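Local atomic coordinates of lectin (Remusatia vivipara, PDB entry 3R0E), a protein that probably binds mannose and agglutinates rabbit erythrocytes, this chain being one bulb-type domain of a beta-prism II lectin. Residues L9-V14 with G86-I91; N61-L66 with R80-Q85. All coordinates share one frame; numbering follows the deposited sequence.

Interaction 1 (L9-V14 with G86-I91)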
ATOM      1  N   LEU B   9       0.594   6.736   1.301  1.00 24.03           N
ATOM      2  CA  LEU B   9       1.381   7.578   2.200  1.00 23.70           C
ATOM      3  C   LEU B   9       2.452   6.734   2.878  1.00 24.02           C
ATOM      4  O   LEU B   9       2.140   5.831   3.654  1.00 24.90           O
ATOM      5  CB  LEU B   9       0.485   8.268   3.228  1.00 23.32           C
ATOM      6  CG  LEU B   9       1.044   9.442   4.027  1.00 22.30           C
ATOM      7  CD1 LEU B   9       1.206  10.670   3.144  1.00 20.72           C
ATOM      8  CD2 LEU B   9       0.109   9.738   5.194  1.00 21.43           C
ATOM      9  N   PHE B  10       3.711   7.013   2.562  1.00 23.72           N
ATOM     10  CA  PHE B  10       4.822   6.265   3.120  1.00 23.41           C
ATOM     11  C   PHE B  10       5.309   6.960   4.371  1.00 24.15           C
ATOM     12  O   PHE B  10       5.073   8.161   4.554  1.00 24.39           O
ATOM     13  CB  PHE B  10       5.978   6.152   2.121  1.00 22.83           C
ATOM     14  CG  PHE B  10       5.653   5.333   0.907  1.00 22.31           C
ATOM     15  CD1 PHE B  10       5.814   3.952   0.922  1.00 20.97           C
ATOM     16  CD2 PHE B  10       5.173   5.940  -0.252  1.00 20.93           C
ATOM     17  CE1 PHE B  10       5.499   3.193  -0.195  1.00 21.80           C
ATOM     18  CE2 PHE B  10       4.862   5.184  -1.371  1.00 20.61           C
ATOM     19  CZ  PHE B  10       5.033   3.815  -1.352  1.00 20.49           C
ATOM     20  N   SER B  11       6.007   6.196   5.211  1.00 24.21           N
ATOM     21  CA  SER B  11       6.663   6.718   6.397  1.00 24.58           C
ATOM     22  C   SER B  11       7.420   7.998   6.087  1.00 24.33           C
ATOM     23  O   SER B  11       8.139   8.069   5.099  1.00 24.22           O
ATOM     24  CB  SER B  11       7.617   5.657   6.968  1.00 24.69           C
ATOM     25  OG  SER B  11       6.910   4.479   7.329  1.00 24.70           O
ATOM     26  N   GLY B  12       7.243   9.011   6.929  1.00 24.51           N
ATOM     27  CA  GLY B  12       7.895  10.305   6.720  1.00 24.67           C
ATOM     28  C   GLY B  12       7.085  11.303   5.904  1.00 25.11           C
ATOM     29  O   GLY B  12       7.314  12.504   6.006  1.00 24.97           O
ATOM     30  N   GLN B  13       6.144  10.821   5.093  1.00 25.17           N
ATOM     31  CA  GLN B  13       5.334  11.716   4.274  1.00 26.05           C
ATOM     32  C   GLN B  13       4.249  12.382   5.117  1.00 26.84           C
ATOM     33  O   GLN B  13       3.802  11.829   6.134  1.00 26.54           O
ATOM     34  CB  GLN B  13       4.724  10.993   3.070  1.00 25.67           C
ATOM     35  CG  GLN B  13       5.753  10.536   2.061  1.00 25.81           C
ATOM     36  CD  GLN B  13       5.143  10.126   0.740  1.00 26.73           C
ATOM     37  OE1 GLN B  13       4.274   9.246   0.679  1.00 26.74           O
ATOM     38  NE2 GLN B  13       5.599  10.757  -0.333  1.00 25.89           N
ATOM     39  N   VAL B  14       3.834  13.569   4.680  1.00 27.58           N
ATOM     40  CA  VAL B  14       2.928  14.408   5.448  1.00 28.73           C
ATOM     41  C   VAL B  14       1.784  14.933   4.556  1.00 29.12           C
ATOM     42  O   VAL B  14       2.014  15.320   3.405  1.00 29.44           O
ATOM     43  CB  VAL B  14       3.720  15.566   6.108  1.00 28.68           C
ATOM     44  CG1 VAL B  14       2.811  16.654   6.589  1.00 30.28           C
ATOM     45  CG2 VAL B  14       4.545  15.053   7.282  1.00 29.20           C
ATOM     46  N   GLY B  86      10.739   0.251  10.741  1.00 35.90           N
ATOM     47  CA  GLY B  86      10.999   0.071   9.316  1.00 34.10           C
ATOM     48  C   GLY B  86      10.194   0.971   8.397  1.00 32.96           C
ATOM     49  O   GLY B  86       9.695   2.027   8.805  1.00 32.38           O
ATOM     50  N   GLU B  87      10.071   0.537   7.148  1.00 31.44           N
ATOM     51  CA  GLU B  87       9.329   1.279   6.145  1.00 30.23           C
ATOM     52  C   GLU B  87       7.832   0.876   6.140  1.00 28.79           C
ATOM     53  O   GLU B  87       7.515  -0.303   6.011  1.00 28.57           O
ATOM     54  CB  GLU B  87       9.985   1.069   4.781  1.00 30.17           C
ATOM     55  CG  GLU B  87       9.395   1.917   3.647  1.00 32.70           C
ATOM     56  CD  GLU B  87      10.054   1.640   2.284  1.00 34.55           C
ATOM     57  OE1 GLU B  87       9.679   2.323   1.310  1.00 33.51           O
ATOM     58  OE2 GLU B  87      10.943   0.749   2.190  1.00 35.77           O
ATOM     59  N   TYR B  88       6.930   1.850   6.290  1.00 26.67           N
ATOM     60  CA  TYR B  88       5.488   1.583   6.266  1.00 25.67           C
ATOM     61  C   TYR B  88       4.763   2.361   5.173  1.00 25.21           C
ATOM     62  O   TYR B  88       5.232   3.410   4.728  1.00 25.73           O
ATOM     63  CB  TYR B  88       4.851   1.882   7.627  1.00 24.93           C
ATOM     64  CG  TYR B  88       5.220   0.877   8.695  1.00 25.54           C
ATOM     65  CD1 TYR B  88       6.486   0.896   9.299  1.00 23.79           C
ATOM     66  CD2 TYR B  88       4.310  -0.097   9.103  1.00 25.18           C
ATOM     67  CE1 TYR B  88       6.834  -0.015  10.258  1.00 24.06           C
ATOM     68  CE2 TYR B  88       4.649  -1.018  10.087  1.00 24.88           C
ATOM     69  CZ  TYR B  88       5.916  -0.974  10.657  1.00 25.78           C
ATOM     70  OH  TYR B  88       6.256  -1.886  11.633  1.00 26.13           O
ATOM     71  N   VAL B  89       3.618   1.843   4.744  1.00 24.26           N
ATOM     72  CA  VAL B  89       2.780   2.522   3.765  1.00 23.14           C
ATOM     73  C   VAL B  89       1.321   2.488   4.219  1.00 22.88           C
ATOM     74  O   VAL B  89       0.849   1.462   4.718  1.00 23.21           O
ATOM     75  CB  VAL B  89       2.940   1.914   2.336  1.00 23.17           C
ATOM     76  CG1 VAL B  89       2.491   0.461   2.280  1.00 21.83           C
ATOM     77  CG2 VAL B  89       2.211   2.760   1.280  1.00 22.47           C
ATOM     78  N   LEU B  90       0.635   3.618   4.075  1.00 22.06           N
ATOM     79  CA  LEU B  90      -0.818   3.679   4.201  1.00 21.55           C
ATOM     80  C   LEU B  90      -1.390   3.638   2.787  1.00 21.25           C
ATOM     81  O   LEU B  90      -1.048   4.477   1.947  1.00 21.88           O
ATOM     82  CB  LEU B  90      -1.262   4.958   4.935  1.00 20.96           C
ATOM     83  CG  LEU B  90      -2.756   5.342   4.955  1.00 21.20           C
ATOM     84  CD1 LEU B  90      -3.614   4.369   5.769  1.00 19.58           C
ATOM     85  CD2 LEU B  90      -2.944   6.777   5.482  1.00 20.34           C
ATOM     86  N   ILE B  91      -2.234   2.657   2.505  1.00 20.97           N
ATOM     87  CA  ILE B  91      -2.872   2.594   1.195  1.00 20.51           C
ATOM     88  C   ILE B  91      -4.366   2.887   1.319  1.00 21.06           C
ATOM     89  O   ILE B  91      -5.080   2.232   2.077  1.00 21.13           O
ATOM     90  CB  ILE B  91      -2.645   1.234   0.492  1.00 20.38           C
ATOM     91  CG1 ILE B  91      -1.158   0.865   0.477  1.00 19.80           C
ATOM     92  CG2 ILE B  91      -3.204   1.254  -0.945  1.00 19.43           C
ATOM     93  CD1 ILE B  91      -0.870  -0.508  -0.058  1.00 18.74           C
TER

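Interaction 2 (N61-L66 with R80-Q85)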
ATOM      1  N   ASN B  61       4.684   7.335  10.781  1.00 25.28           N
ATOM      2  CA  ASN B  61       6.081   7.175  11.214  1.00 25.57           C
ATOM      3  C   ASN B  61       6.694   5.857  10.749  1.00 25.89           C
ATOM      4  O   ASN B  61       6.077   5.110   9.976  1.00 25.94           O
ATOM      5  CB  ASN B  61       6.251   7.409  12.720  1.00 25.60           C
ATOM      6  CG  ASN B  61       5.650   6.296  13.587  1.00 26.85           C
ATOM      7  OD1 ASN B  61       5.366   5.182  13.117  1.00 27.44           O
ATOM      8  ND2 ASN B  61       5.474   6.599  14.876  1.00 25.41           N
ATOM      9  N   HIS B  62       7.909   5.578  11.202  1.00 26.19           N
ATOM     10  CA  HIS B  62       8.619   4.383  10.755  1.00 26.48           C
ATOM     11  C   HIS B  62       8.408   3.184  11.682  1.00 27.39           C
ATOM     12  O   HIS B  62       9.160   2.202  11.634  1.00 26.98           O
ATOM     13  CB  HIS B  62      10.094   4.695  10.541  1.00 26.20           C
ATOM     14  CG  HIS B  62      10.345   5.645   9.416  1.00 25.47           C
ATOM     15  ND1 HIS B  62      10.906   5.252   8.219  1.00 24.85           N
ATOM     16  CD2 HIS B  62      10.103   6.972   9.301  1.00 24.52           C
ATOM     17  CE1 HIS B  62      11.004   6.297   7.417  1.00 25.04           C
ATOM     18  NE2 HIS B  62      10.524   7.352   8.051  1.00 25.62           N
ATOM     19  N   LYS B  63       7.363   3.267  12.509  1.00 28.62           N
ATOM     20  CA  LYS B  63       6.898   2.126  13.307  1.00 29.65           C
ATOM     21  C   LYS B  63       5.465   1.771  12.923  1.00 29.50           C
ATOM     22  O   LYS B  63       4.868   0.870  13.507  1.00 29.77           O
ATOM     23  CB  LYS B  63       6.967   2.429  14.808  1.00 30.30           C
ATOM     24  CG  LYS B  63       8.254   3.096  15.296  1.00 32.75           C
ATOM     25  CD  LYS B  63       9.088   2.147  16.123  1.00 37.65           C
ATOM     26  CE  LYS B  63       9.642   2.857  17.369  1.00 40.87           C
ATOM     27  NZ  LYS B  63      10.888   2.211  17.909  1.00 42.09           N
ATOM     28  N   GLY B  64       4.910   2.487  11.948  1.00 29.43           N
ATOM     29  CA  GLY B  64       3.565   2.196  11.458  1.00 29.05           C
ATOM     30  C   GLY B  64       2.460   2.909  12.200  1.00 29.32           C
ATOM     31  O   GLY B  64       1.287   2.573  12.044  1.00 29.63           O
ATOM     32  N   GLU B  65       2.820   3.898  13.007  1.00 29.28           N
ATOM     33  CA  GLU B  65       1.821   4.693  13.708  1.00 29.66           C
ATOM     34  C   GLU B  65       1.431   5.933  12.916  1.00 29.16           C
ATOM     35  O   GLU B  65       2.285   6.710  12.503  1.00 29.35           O
ATOM     36  CB  GLU B  65       2.301   5.092  15.106  1.00 29.79           C
ATOM     37  CG  GLU B  65       1.146   5.354  16.074  1.00 32.43           C
ATOM     38  CD  GLU B  65       1.598   5.816  17.461  1.00 36.05           C
ATOM     39  OE1 GLU B  65       2.777   5.599  17.828  1.00 35.87           O
ATOM     40  OE2 GLU B  65       0.762   6.399  18.187  1.00 37.71           O
ATOM     41  N   LEU B  66       0.133   6.105  12.715  1.00 28.69           N
ATOM     42  CA  LEU B  66      -0.393   7.254  12.008  1.00 28.44           C
ATOM     43  C   LEU B  66      -0.878   8.305  13.008  1.00 28.64           C
ATOM     44  O   LEU B  66      -1.689   8.012  13.888  1.00 28.66           O
ATOM     45  CB  LEU B  66      -1.529   6.809  11.092  1.00 28.05           C
ATOM     46  CG  LEU B  66      -2.068   7.814  10.083  1.00 27.53           C
ATOM     47  CD1 LEU B  66      -1.069   8.066   8.959  1.00 26.01           C
ATOM     48  CD2 LEU B  66      -3.381   7.292   9.527  1.00 26.90           C
ATOM     49  N   ARG B  80      -2.529   4.468  17.122  1.00 39.43           N
ATOM     50  CA  ARG B  80      -2.079   3.617  18.235  1.00 41.19           C
ATOM     51  C   ARG B  80      -1.642   2.222  17.787  1.00 41.43           C
ATOM     52  O   ARG B  80      -1.943   1.219  18.440  1.00 41.93           O
ATOM     53  CB  ARG B  80      -3.162   3.537  19.322  1.00 41.75           C
ATOM     54  CG  ARG B  80      -3.200   4.769  20.208  1.00 44.74           C
ATOM     55  CD  ARG B  80      -4.597   5.077  20.703  1.00 50.11           C
ATOM     56  NE  ARG B  80      -4.633   6.412  21.300  1.00 54.76           N
ATOM     57  CZ  ARG B  80      -5.715   6.990  21.822  1.00 57.19           C
ATOM     58  NH1 ARG B  80      -6.891   6.359  21.837  1.00 57.75           N
ATOM     59  NH2 ARG B  80      -5.618   8.213  22.333  1.00 58.03           N
ATOM     60  N   SER B  81      -0.915   2.173  16.674  1.00 41.66           N
ATOM     61  CA  SER B  81      -0.578   0.917  16.027  1.00 41.80           C
ATOM     62  C   SER B  81       0.935   0.703  15.914  1.00 42.12           C
ATOM     63  O   SER B  81       1.401   0.010  15.016  1.00 42.49           O
ATOM     64  CB  SER B  81      -1.260   0.843  14.652  1.00 41.83           C
ATOM     65  OG  SER B  81      -0.761   1.829  13.741  1.00 41.12           O
ATOM     66  N   SER B  82       1.698   1.272  16.843  1.00 42.38           N
ATOM     67  CA  SER B  82       3.158   1.125  16.850  1.00 42.57           C
ATOM     68  C   SER B  82       3.586  -0.331  16.705  1.00 42.60           C
ATOM     69  O   SER B  82       3.020  -1.222  17.339  1.00 42.85           O
ATOM     70  CB  SER B  82       3.757   1.727  18.123  1.00 42.76           C
ATOM     71  OG  SER B  82       5.122   2.084  17.933  1.00 43.57           O
ATOM     72  N   SER B  83       4.580  -0.561  15.853  1.00 42.44           N
ATOM     73  CA  SER B  83       5.089  -1.902  15.559  1.00 41.93           C
ATOM     74  C   SER B  83       6.611  -1.840  15.342  1.00 41.71           C
ATOM     75  O   SER B  83       7.267  -0.875  15.730  1.00 41.70           O
ATOM     76  CB  SER B  83       4.358  -2.479  14.340  1.00 42.10           C
ATOM     77  OG  SER B  83       4.910  -3.715  13.914  1.00 42.46           O
ATOM     78  N   LYS B  84       7.170  -2.869  14.724  1.00 41.44           N
ATOM     79  CA  LYS B  84       8.612  -2.961  14.531  1.00 41.30           C
ATOM     80  C   LYS B  84       9.139  -1.860  13.583  1.00 40.50           C
ATOM     81  O   LYS B  84       8.494  -1.513  12.590  1.00 40.41           O
ATOM     82  CB  LYS B  84       8.967  -4.365  14.023  1.00 41.63           C
ATOM     83  CG  LYS B  84      10.453  -4.652  13.902  1.00 44.29           C
ATOM     84  CD  LYS B  84      10.735  -5.700  12.807  1.00 48.11           C
ATOM     85  CE  LYS B  84      12.181  -5.580  12.295  1.00 49.46           C
ATOM     86  NZ  LYS B  84      12.519  -6.669  11.327  1.00 50.64           N
ATOM     87  N   GLN B  85      10.309  -1.316  13.908  1.00 39.26           N
ATOM     88  CA  GLN B  85      10.944  -0.278  13.115  1.00 38.52           C
ATOM     89  C   GLN B  85      11.078  -0.677  11.638  1.00 37.52           C
ATOM     90  O   GLN B  85      11.477  -1.807  11.321  1.00 37.86           O
ATOM     91  CB  GLN B  85      12.321   0.021  13.694  1.00 38.80           C
ATOM     92  CG  GLN B  85      13.179   0.954  12.850  1.00 41.34           C
ATOM     93  CD  GLN B  85      13.157   2.389  13.338  1.00 44.31           C
ATOM     94  OE1 GLN B  85      12.865   2.661  14.504  1.00 46.18           O
ATOM     95  NE2 GLN B  85      13.487   3.318  12.448  1.00 46.24           N
TER
HETATM   96  O   HOH W   1       5.106   5.000  17.331  1.00 27.90           O

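Interaction 1 (L9-V14 with G86-I91)
One face of the Phe10 ring is taken by Val89, whose CG2 lies 3.9 Å from the ring centroid in a CH-pi contact, displaced toward the rim beside CE1. The two side chains leave the sheet on the same face and run side by side; with CG anti to the carbonyl carbon (chi1 -66°), the Phe10 ring stands next to the valine branch. Aromatic packing from the other protein chain also reaches Phe10 and Val89, so this face belongs to the subunit interface. Glu87 ends there too, its OE1 in a salt bridge with a basic side chain of that chain. The Tyr88 ring is met at its edge, near its plane, by Ser11 OG, which sits 4.1 Å from Tyr88 CD1, while the tyrosine OH reaches away to bond to Lys84 O.

Ser11 OG has two partners: it accepts from Tyr88 N at 2.8 Å and is hydrogen-bonded to Asn61 O. The serine's own N returns a bond to Tyr88 O (2.9 Å), and the pair thereby prolongs the strand ladder beyond its regular end. Within the ladder, Leu9 and Leu90 exchange two backbone bonds, of which Leu90 N to Leu9 O is short (2.7 Å) and nearly straight (173°). Their CB atoms lie 4.1 Å apart on the face opposite Phe10 and Val89, where Leu9 also meets Leu58.

From Phe10 to Gln13 the chain reverses in a type II turn, with Gly12 at its third position, and Gln13 OE1 accepts from Phe10 N at 3.0 Å. The whole is an antiparallel pairing of the edge strand 8-10 with the central strand 89-92, bringing the N-terminal strand beside one from the C-terminal part in a sheet of the beta-prism II fold.

Interaction 2 (N61-L66 with R80-Q85)
Ser81 turns its hydroxyl onto Gly64: OG stands between its own backbone N and carbonyl carbon (chi1 66°), and from there donates to Gly64 O at 2.8 Å, approaching from above the carbonyl plane. A second hydrogen bond, with Ser79 OG, holds the same hydroxyl. One residue earlier than the glycine, Lys63 O accepts from Ser83 N at 2.8 Å in a distinctly bent bond (131°).

The Lys63 side chain is kinked at chi2 and chi3 and lies along the opposing backbone, with CB 3.4 Å and CD 3.6 Å from Ser83 O. Its aliphatic part is thus what touches; the tip passes obliquely by Gln85, whose own chain bends at chi2. Glu65, by contrast, is extended beyond CG, and its CG rests 3.8 Å from Ser81 N. A water joins the two loops by bonding to Asn61 ND2, Glu65 OE1 and Ser82 OG.

Behind these contacts, Asn61 shapes the loop. Its OD1 accepts from Lys63 N at 2.8 Å, an Asx turn, and from Glu65 N at 2.9 Å; the two N-H groups come from opposite faces of the amide plane, so one carbonyl oxygen fixes two backbone N-H groups of the bend.

The 61-66 segment forms the turn between antiparallel strands 57-60 and 66-69. Past it runs the loop segment 80-85, on the way from strand 75-78 to strand 89-92. Leu66 packs on Leu58, Leu60 and Ile100, and Ser81 also touches Ile100 of strand 98-107.

In the fold
Both contacts use the 80-91 region, but at different depths. Interaction 1 is largely buried: a short strand pairing that continues into loop, with apolar side chains on both faces and one face turned to the other protein chain. Interaction 2, nested within the sequence loop that interaction 1 closes, is a partly buried loop-to-loop contact, just over half of its residues exposed, held by serine and backbone polar groups and a bridging water. They meet directly. His62 O is 2.7 Å from Gly86 N, a probable hydrogen bond, and Tyr88 CD2 packs 3.4 Å from Gly64 CA. Together they tie the sheet containing 8-10 and 89-92 to the turn between 57-60 and 66-69.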